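Immunomodulatory active chitinase (Trichuris suis, PDB 6G9C) probably binds and hydrolyses chitin, as a secreted family 18 glycosyl hydrolase of a parasitic whipworm, and has immunomodulatory activity. Local coordinates at residues L106-G111 with G147-W152. Numbering follows the deposited sequence.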
ATOM      1  N   LEU A 106       7.995   9.803   2.793  1.00 24.60           N
ATOM      2  CA  LEU A 106       8.604  10.752   1.869  1.00 25.12           C
ATOM      3  C   LEU A 106      10.029  10.312   1.574  1.00 31.96           C
ATOM      4  O   LEU A 106      10.694   9.706   2.419  1.00 29.71           O
ATOM      5  CB  LEU A 106       8.615  12.173   2.449  1.00 25.87           C
ATOM      6  CG  LEU A 106       7.278  12.901   2.647  1.00 27.26           C
ATOM      7  CD1 LEU A 106       6.619  12.497   3.971  1.00 31.44           C
ATOM      8  CD2 LEU A 106       7.501  14.407   2.594  1.00 27.64           C
ATOM      9  N   LEU A 107      10.492  10.599   0.367  1.00 24.16           N
ATOM     10  CA  LEU A 107      11.861  10.300  -0.030  1.00 25.65           C
ATOM     11  C   LEU A 107      12.729  11.531   0.183  1.00 34.83           C
ATOM     12  O   LEU A 107      12.404  12.611  -0.320  1.00 28.85           O
ATOM     13  CB  LEU A 107      11.913   9.873  -1.501  1.00 26.24           C
ATOM     14  CG  LEU A 107      13.291   9.480  -2.051  1.00 24.93           C
ATOM     15  CD1 LEU A 107      13.862   8.272  -1.254  1.00 27.03           C
ATOM     16  CD2 LEU A 107      13.181   9.164  -3.540  1.00 27.05           C
ATOM     17  N   SER A 108      13.833  11.365   0.913  1.00 29.98           N
ATOM     18  CA  SER A 108      14.785  12.446   1.146  1.00 23.56           C
ATOM     19  C   SER A 108      15.953  12.351   0.177  1.00 27.35           C
ATOM     20  O   SER A 108      16.386  11.257  -0.198  1.00 29.99           O
ATOM     21  CB  SER A 108      15.310  12.410   2.592  1.00 28.79           C
ATOM     22  OG  SER A 108      14.284  12.732   3.524  1.00 30.19           O
ATOM     23  N   LEU A 109      16.461  13.522  -0.231  1.00 28.97           N
ATOM     24  CA  LEU A 109      17.578  13.631  -1.155  1.00 29.32           C
ATOM     25  C   LEU A 109      18.594  14.621  -0.602  1.00 26.73           C
ATOM     26  O   LEU A 109      18.233  15.729  -0.194  1.00 30.89           O
ATOM     27  CB  LEU A 109      17.107  14.081  -2.547  1.00 27.14           C
ATOM     28  CG  LEU A 109      18.210  14.063  -3.585  1.00 32.94           C
ATOM     29  CD1 LEU A 109      18.598  12.617  -3.863  1.00 34.52           C
ATOM     30  CD2 LEU A 109      17.735  14.754  -4.869  1.00 33.82           C
ATOM     31  N   GLY A 110      19.860  14.228  -0.607  1.00 29.74           N
ATOM     32  CA  GLY A 110      20.904  15.117  -0.145  1.00 34.02           C
ATOM     33  C   GLY A 110      21.575  14.578   1.102  1.00 33.53           C
ATOM     34  O   GLY A 110      22.098  13.459   1.096  1.00 30.67           O
ATOM     35  N   GLY A 111      21.564  15.360   2.173  1.00 29.17           N
ATOM     36  CA  GLY A 111      22.296  15.014   3.376  1.00 31.04           C
ATOM     37  C   GLY A 111      23.715  15.555   3.343  1.00 32.58           C
ATOM     38  O   GLY A 111      24.192  16.101   2.345  1.00 31.58           O
ATOM     39  N   GLY A 147       5.676  11.776  -0.963  1.00 27.83           N
ATOM     40  CA  GLY A 147       6.219  13.120  -0.959  1.00 27.44           C
ATOM     41  C   GLY A 147       7.722  13.107  -1.092  1.00 27.97           C
ATOM     42  O   GLY A 147       8.356  12.051  -1.187  1.00 26.04           O
ATOM     43  N   PHE A 148       8.280  14.321  -1.102  1.00 26.73           N
ATOM     44  CA  PHE A 148       9.693  14.571  -1.333  1.00 25.94           C
ATOM     45  C   PHE A 148      10.220  15.496  -0.248  1.00 27.42           C
ATOM     46  O   PHE A 148       9.560  16.477   0.108  1.00 25.31           O
ATOM     47  CB  PHE A 148       9.915  15.217  -2.711  1.00 26.08           C
ATOM     48  CG  PHE A 148      11.345  15.595  -2.972  1.00 29.01           C
ATOM     49  CD1 PHE A 148      12.343  14.644  -2.894  1.00 25.53           C
ATOM     50  CD2 PHE A 148      11.685  16.902  -3.303  1.00 32.06           C
ATOM     51  CE1 PHE A 148      13.675  14.982  -3.146  1.00 28.04           C
ATOM     52  CE2 PHE A 148      13.011  17.255  -3.555  1.00 32.08           C
ATOM     53  CZ  PHE A 148      14.008  16.289  -3.475  1.00 30.67           C
ATOM     54  N   ASP A 149      11.408  15.182   0.271  1.00 23.20           N
ATOM     55  CA  ASP A 149      12.064  15.964   1.318  1.00 22.17           C
ATOM     56  C   ASP A 149      13.444  16.384   0.812  1.00 26.17           C
ATOM     57  O   ASP A 149      14.320  15.535   0.597  1.00 27.38           O
ATOM     58  CB  ASP A 149      12.152  15.142   2.615  1.00 23.19           C
ATOM     59  CG  ASP A 149      12.921  15.850   3.704  1.00 29.64           C
ATOM     60  OD1 ASP A 149      12.510  16.970   4.090  1.00 26.35           O
ATOM     61  OD2 ASP A 149      13.925  15.280   4.184  1.00 30.42           O
ATOM     62  N   LEU A 150      13.620  17.690   0.585  1.00 26.02           N
ATOM     63  CA  LEU A 150      14.840  18.237   0.006  1.00 23.00           C
ATOM     64  C   LEU A 150      15.823  18.567   1.124  1.00 25.70           C
ATOM     65  O   LEU A 150      15.541  19.431   1.956  1.00 26.45           O
ATOM     66  CB  LEU A 150      14.506  19.486  -0.818  1.00 26.02           C
ATOM     67  CG  LEU A 150      15.667  20.237  -1.469  1.00 30.39           C
ATOM     68  CD1 LEU A 150      16.474  19.314  -2.374  1.00 29.39           C
ATOM     69  CD2 LEU A 150      15.105  21.420  -2.259  1.00 27.81           C
ATOM     70  N   ASP A 151      16.972  17.876   1.144  1.00 25.67           N
ATOM     71  CA  ASP A 151      17.960  18.060   2.208  1.00 26.08           C
ATOM     72  C   ASP A 151      19.282  18.556   1.644  1.00 25.04           C
ATOM     73  O   ASP A 151      20.334  17.960   1.884  1.00 28.80           O
ATOM     74  CB  ASP A 151      18.192  16.755   2.983  1.00 24.78           C
ATOM     75  CG  ASP A 151      16.927  16.220   3.640  1.00 33.39           C
ATOM     76  OD1 ASP A 151      15.900  16.937   3.650  1.00 28.68           O
ATOM     77  OD2 ASP A 151      16.963  15.078   4.167  1.00 37.21           O
ATOM     78  N   TRP A 152      19.240  19.638   0.873  1.00 27.47           N
ATOM     79  CA  TRP A 152      20.453  20.280   0.383  1.00 27.57           C
ATOM     80  C   TRP A 152      21.143  20.983   1.550  1.00 30.75           C
ATOM     81  O   TRP A 152      20.559  21.886   2.162  1.00 33.72           O
ATOM     82  CB  TRP A 152      20.050  21.260  -0.721  1.00 26.72           C
ATOM     83  CG  TRP A 152      21.093  22.101  -1.380  1.00 30.10           C
ATOM     84  CD1 TRP A 152      22.387  22.309  -0.989  1.00 31.13           C
ATOM     85  CD2 TRP A 152      20.890  22.894  -2.553  1.00 30.72           C
ATOM     86  NE1 TRP A 152      23.010  23.183  -1.870  1.00 35.33           N
ATOM     87  CE2 TRP A 152      22.110  23.550  -2.839  1.00 35.79           C
ATOM     88  CE3 TRP A 152      19.795  23.100  -3.397  1.00 34.40           C
ATOM     89  CZ2 TRP A 152      22.262  24.409  -3.935  1.00 36.54           C
ATOM     90  CZ3 TRP A 152      19.945  23.954  -4.495  1.00 34.62           C
ATOM     91  CH2 TRP A 152      21.173  24.596  -4.749  1.00 41.62           C
TER
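L106-G111 and G147-W152 lie on adjacent parallel strands of the family 18 TIM barrel, and the second holds the middle of the DGFDLDWE motif, with D149 and D151 as its second and third acids; the glutamate that follows W152 is the general acid in active members of this family. Five backbone bonds alternate between the strands, from L107 N to G147 O, 3.0 Å, as far as G111 N to D151 O, 2.9 Å; the strand axes are inclined at 24°. On the barrel interior, S108 OG donates to the anti lone pair of D149 OD2 over 2.7 Å. With D149 CG anti to its backbone N (chi1 175°), the carboxylate reaches D151, whose OD1 lies 2.6 Å from D149 OD2. S108 CB also packs 3.5 Å from D151 OD2. The opposite face is apolar: L109 CB meets the F148 ring edge near its plane, 3.6 Å from CE1. G110 has a positive phi (115°), a conformation that suits glycine, and its CA lies 3.5 Å from D151 O. D149 is also hydrogen-bonded to Y38 on strand 34-40 and T189 on strand 187-193, which tie the carboxylate to other barrel strands. Outside, L107 and L109 pack on helix 126-142, F148 on both that helix and helix 160-181, while strands 64-72 and 187-193 continue the barrel wall on either side.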